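Long-range contact in amino acid amide racemase (Ochrobactrum anthropi, PDB 6GIO), which belongs to the class-III aminotransferase family of fold-type I proteins and binds pyridoxal-5'-phosphate: residues C[121-126]-C[287-292]. Numbering follows the deposited sequence.
Sequences RVLTAA and HAPAFV
R121 sets its guanidinium over the ring of F291, a cation-pi contact that joins helix 112-127 of the fold-type I large domain to the loop following helix 282-285. The evidence is geometric: R121 CZ stands 4.7 Å from the ring centroid and 10° off its normal, with NH2 over the ring centre. The two planes are 55° apart, so the guanidinium is tilted rather than stacked flat. A bend at chi3 folds the arginine chain back toward the loop, and V292 CG2 sits over one face of the guanidinium.

Hydrogen bonding converges on one acceptor, the backbone carbonyl of F291. R121 NH2 donates to F291 O at 3.0 Å and R121 NH1 reaches the same oxygen; both bonds are bent, and the one from NH1, with an N-H...O angle of 129°, is weak. The arginine thus grips both the carbonyl and the ring of a single residue.

Apolar packing completes the join. A125 CB approaches F291 CZ obliquely at 3.6 Å, V122 CG2 lies 4.3 Å from F291 CD2, and V122 CA lies at the edge of the ring. The second subunit closes in as well: its H157 meets the F291 ring, and its T144 packs on R121. The loop therefore lies at the dimer interface.

H287 CD2 sits over the centre of the F291 face opposite R121 NH2, and its imidazole leans on the helix, with H287 NE2 3.6 Å from A125 CB and H287 ND1 3.7 Å from A126 CA.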
ATOM      1  N   ARG C 121       4.047  -8.805 -11.514  1.00 25.06           N
ATOM      2  CA  ARG C 121       4.714  -9.974 -10.895  1.00 25.23           C
ATOM      3  C   ARG C 121       3.982 -11.274 -11.263  1.00 24.54           C
ATOM      4  O   ARG C 121       4.622 -12.205 -11.675  1.00 23.73           O
ATOM      5  CB  ARG C 121       4.722  -9.821  -9.375  1.00 25.88           C
ATOM      6  CG  ARG C 121       5.603  -8.699  -8.852  1.00 27.95           C
ATOM      7  CD  ARG C 121       5.914  -8.871  -7.382  1.00 29.30           C
ATOM      8  NE  ARG C 121       6.407 -10.183  -7.052  1.00 29.24           N
ATOM      9  CZ  ARG C 121       6.042 -10.892  -6.004  1.00 30.19           C
ATOM     10  NH1 ARG C 121       5.533 -10.303  -4.937  1.00 30.88           N
ATOM     11  NH2 ARG C 121       6.164 -12.200  -6.045  1.00 32.40           N
ATOM     12  N   VAL C 122       2.660 -11.282 -11.203  1.00 22.90           N
ATOM     13  CA  VAL C 122       1.928 -12.538 -11.369  1.00 24.13           C
ATOM     14  C   VAL C 122       1.701 -12.860 -12.829  1.00 23.40           C
ATOM     15  O   VAL C 122       1.617 -14.038 -13.227  1.00 22.36           O
ATOM     16  CB  VAL C 122       0.598 -12.528 -10.564  1.00 24.64           C
ATOM     17  CG1 VAL C 122      -0.427 -11.602 -11.181  1.00 23.49           C
ATOM     18  CG2 VAL C 122       0.054 -13.943 -10.402  1.00 25.94           C
ATOM     19  N   LEU C 123       1.576 -11.824 -13.643  1.00 24.35           N
ATOM     20  CA  LEU C 123       1.431 -12.066 -15.103  1.00 25.21           C
ATOM     21  C   LEU C 123       2.691 -12.720 -15.706  1.00 23.92           C
ATOM     22  O   LEU C 123       2.606 -13.720 -16.452  1.00 22.31           O
ATOM     23  CB  LEU C 123       1.087 -10.793 -15.830  1.00 24.89           C
ATOM     24  CG  LEU C 123      -0.311 -10.218 -15.658  1.00 23.99           C
ATOM     25  CD1 LEU C 123      -0.277  -8.735 -16.027  1.00 23.00           C
ATOM     26  CD2 LEU C 123      -1.306 -10.957 -16.525  1.00 25.09           C
ATOM     27  N   THR C 124       3.853 -12.188 -15.361  1.00 23.39           N
ATOM     28  CA  THR C 124       5.109 -12.738 -15.906  1.00 25.04           C
ATOM     29  C   THR C 124       5.305 -14.165 -15.389  1.00 25.58           C
ATOM     30  O   THR C 124       5.593 -15.074 -16.176  1.00 25.93           O
ATOM     31  CB  THR C 124       6.291 -11.857 -15.573  1.00 24.49           C
ATOM     32  OG1 THR C 124       6.255 -11.555 -14.189  1.00 25.96           O
ATOM     33  CG2 THR C 124       6.201 -10.563 -16.339  1.00 26.35           C
ATOM     34  N   ALA C 125       5.051 -14.370 -14.095  1.00 24.62           N
ATOM     35  CA  ALA C 125       5.265 -15.671 -13.470  1.00 24.56           C
ATOM     36  C   ALA C 125       4.303 -16.691 -14.049  1.00 25.22           C
ATOM     37  O   ALA C 125       4.731 -17.764 -14.397  1.00 25.88           O
ATOM     38  CB  ALA C 125       5.123 -15.597 -11.947  1.00 24.38           C
ATOM     39  N   ALA C 126       3.021 -16.337 -14.225  1.00 25.17           N
ATOM     40  CA  ALA C 126       2.014 -17.333 -14.648  1.00 25.39           C
ATOM     41  C   ALA C 126       2.096 -17.662 -16.130  1.00 24.44           C
ATOM     42  O   ALA C 126       1.856 -18.820 -16.555  1.00 24.76           O
ATOM     43  CB  ALA C 126       0.619 -16.837 -14.294  1.00 25.64           C
ATOM     44  N   HIS C 287      -1.870 -18.667  -9.197  1.00 27.80           N
ATOM     45  CA  HIS C 287      -0.558 -19.192  -9.678  1.00 29.68           C
ATOM     46  C   HIS C 287       0.220 -19.914  -8.565  1.00 29.72           C
ATOM     47  O   HIS C 287       0.723 -20.995  -8.783  1.00 26.62           O
ATOM     48  CB  HIS C 287       0.293 -18.057 -10.269  1.00 29.20           C
ATOM     49  CG  HIS C 287       1.737 -18.399 -10.439  1.00 28.98           C
ATOM     50  ND1 HIS C 287       2.187 -19.239 -11.435  1.00 28.31           N
ATOM     51  CD2 HIS C 287       2.839 -17.997  -9.756  1.00 29.06           C
ATOM     52  CE1 HIS C 287       3.501 -19.360 -11.347  1.00 27.14           C
ATOM     53  NE2 HIS C 287       3.921 -18.630 -10.326  1.00 28.79           N
ATOM     54  N   ALA C 288       0.300 -19.312  -7.383  1.00 28.04           N
ATOM     55  CA  ALA C 288       0.923 -19.963  -6.243  1.00 27.61           C
ATOM     56  C   ALA C 288       0.440 -19.347  -4.946  1.00 29.69           C
ATOM     57  O   ALA C 288       0.144 -18.164  -4.906  1.00 29.59           O
ATOM     58  CB  ALA C 288       2.429 -19.831  -6.339  1.00 29.85           C
ATOM     59  N   PRO C 289       0.423 -20.128  -3.854  1.00 29.04           N
ATOM     60  CA  PRO C 289       0.065 -19.501  -2.609  1.00 26.86           C
ATOM     61  C   PRO C 289       1.102 -18.495  -2.153  1.00 24.17           C
ATOM     62  O   PRO C 289       2.264 -18.565  -2.511  1.00 23.34           O
ATOM     63  CB  PRO C 289      -0.045 -20.693  -1.639  1.00 29.61           C
ATOM     64  CG  PRO C 289       0.912 -21.702  -2.190  1.00 30.82           C
ATOM     65  CD  PRO C 289       0.779 -21.548  -3.679  1.00 30.95           C
ATOM     66  N   ALA C 290       0.665 -17.534  -1.386  1.00 23.39           N
ATOM     67  CA  ALA C 290       1.577 -16.628  -0.695  1.00 26.72           C
ATOM     68  C   ALA C 290       2.567 -15.911  -1.614  1.00 26.60           C
ATOM     69  O   ALA C 290       3.698 -15.709  -1.258  1.00 29.27           O
ATOM     70  CB  ALA C 290       2.324 -17.383   0.376  1.00 26.59           C
ATOM     71  N   PHE C 291       2.119 -15.527  -2.792  1.00 26.63           N
ATOM     72  CA  PHE C 291       2.985 -14.973  -3.792  1.00 25.56           C
ATOM     73  C   PHE C 291       3.029 -13.459  -3.756  1.00 25.59           C
ATOM     74  O   PHE C 291       4.047 -12.879  -4.077  1.00 24.21           O
ATOM     75  CB  PHE C 291       2.472 -15.414  -5.143  1.00 25.05           C
ATOM     76  CG  PHE C 291       3.439 -15.204  -6.260  1.00 25.58           C
ATOM     77  CD1 PHE C 291       4.695 -15.806  -6.232  1.00 25.65           C
ATOM     78  CD2 PHE C 291       3.072 -14.461  -7.373  1.00 25.55           C
ATOM     79  CE1 PHE C 291       5.579 -15.638  -7.275  1.00 26.63           C
ATOM     80  CE2 PHE C 291       3.945 -14.271  -8.417  1.00 25.63           C
ATOM     81  CZ  PHE C 291       5.205 -14.861  -8.373  1.00 28.57           C
ATOM     82  N   VAL C 292       1.904 -12.826  -3.440  1.00 26.52           N
ATOM     83  CA  VAL C 292       1.865 -11.374  -3.293  1.00 26.31           C
ATOM     84  C   VAL C 292       1.095 -11.020  -2.023  1.00 25.94           C
ATOM     85  O   VAL C 292      -0.112 -10.873  -2.054  1.00 24.95           O
ATOM     86  CB  VAL C 292       1.243 -10.681  -4.523  1.00 27.75           C
ATOM     87  CG1 VAL C 292       1.517  -9.188  -4.459  1.00 27.49           C
ATOM     88  CG2 VAL C 292       1.827 -11.227  -5.826  1.00 27.82           C
TER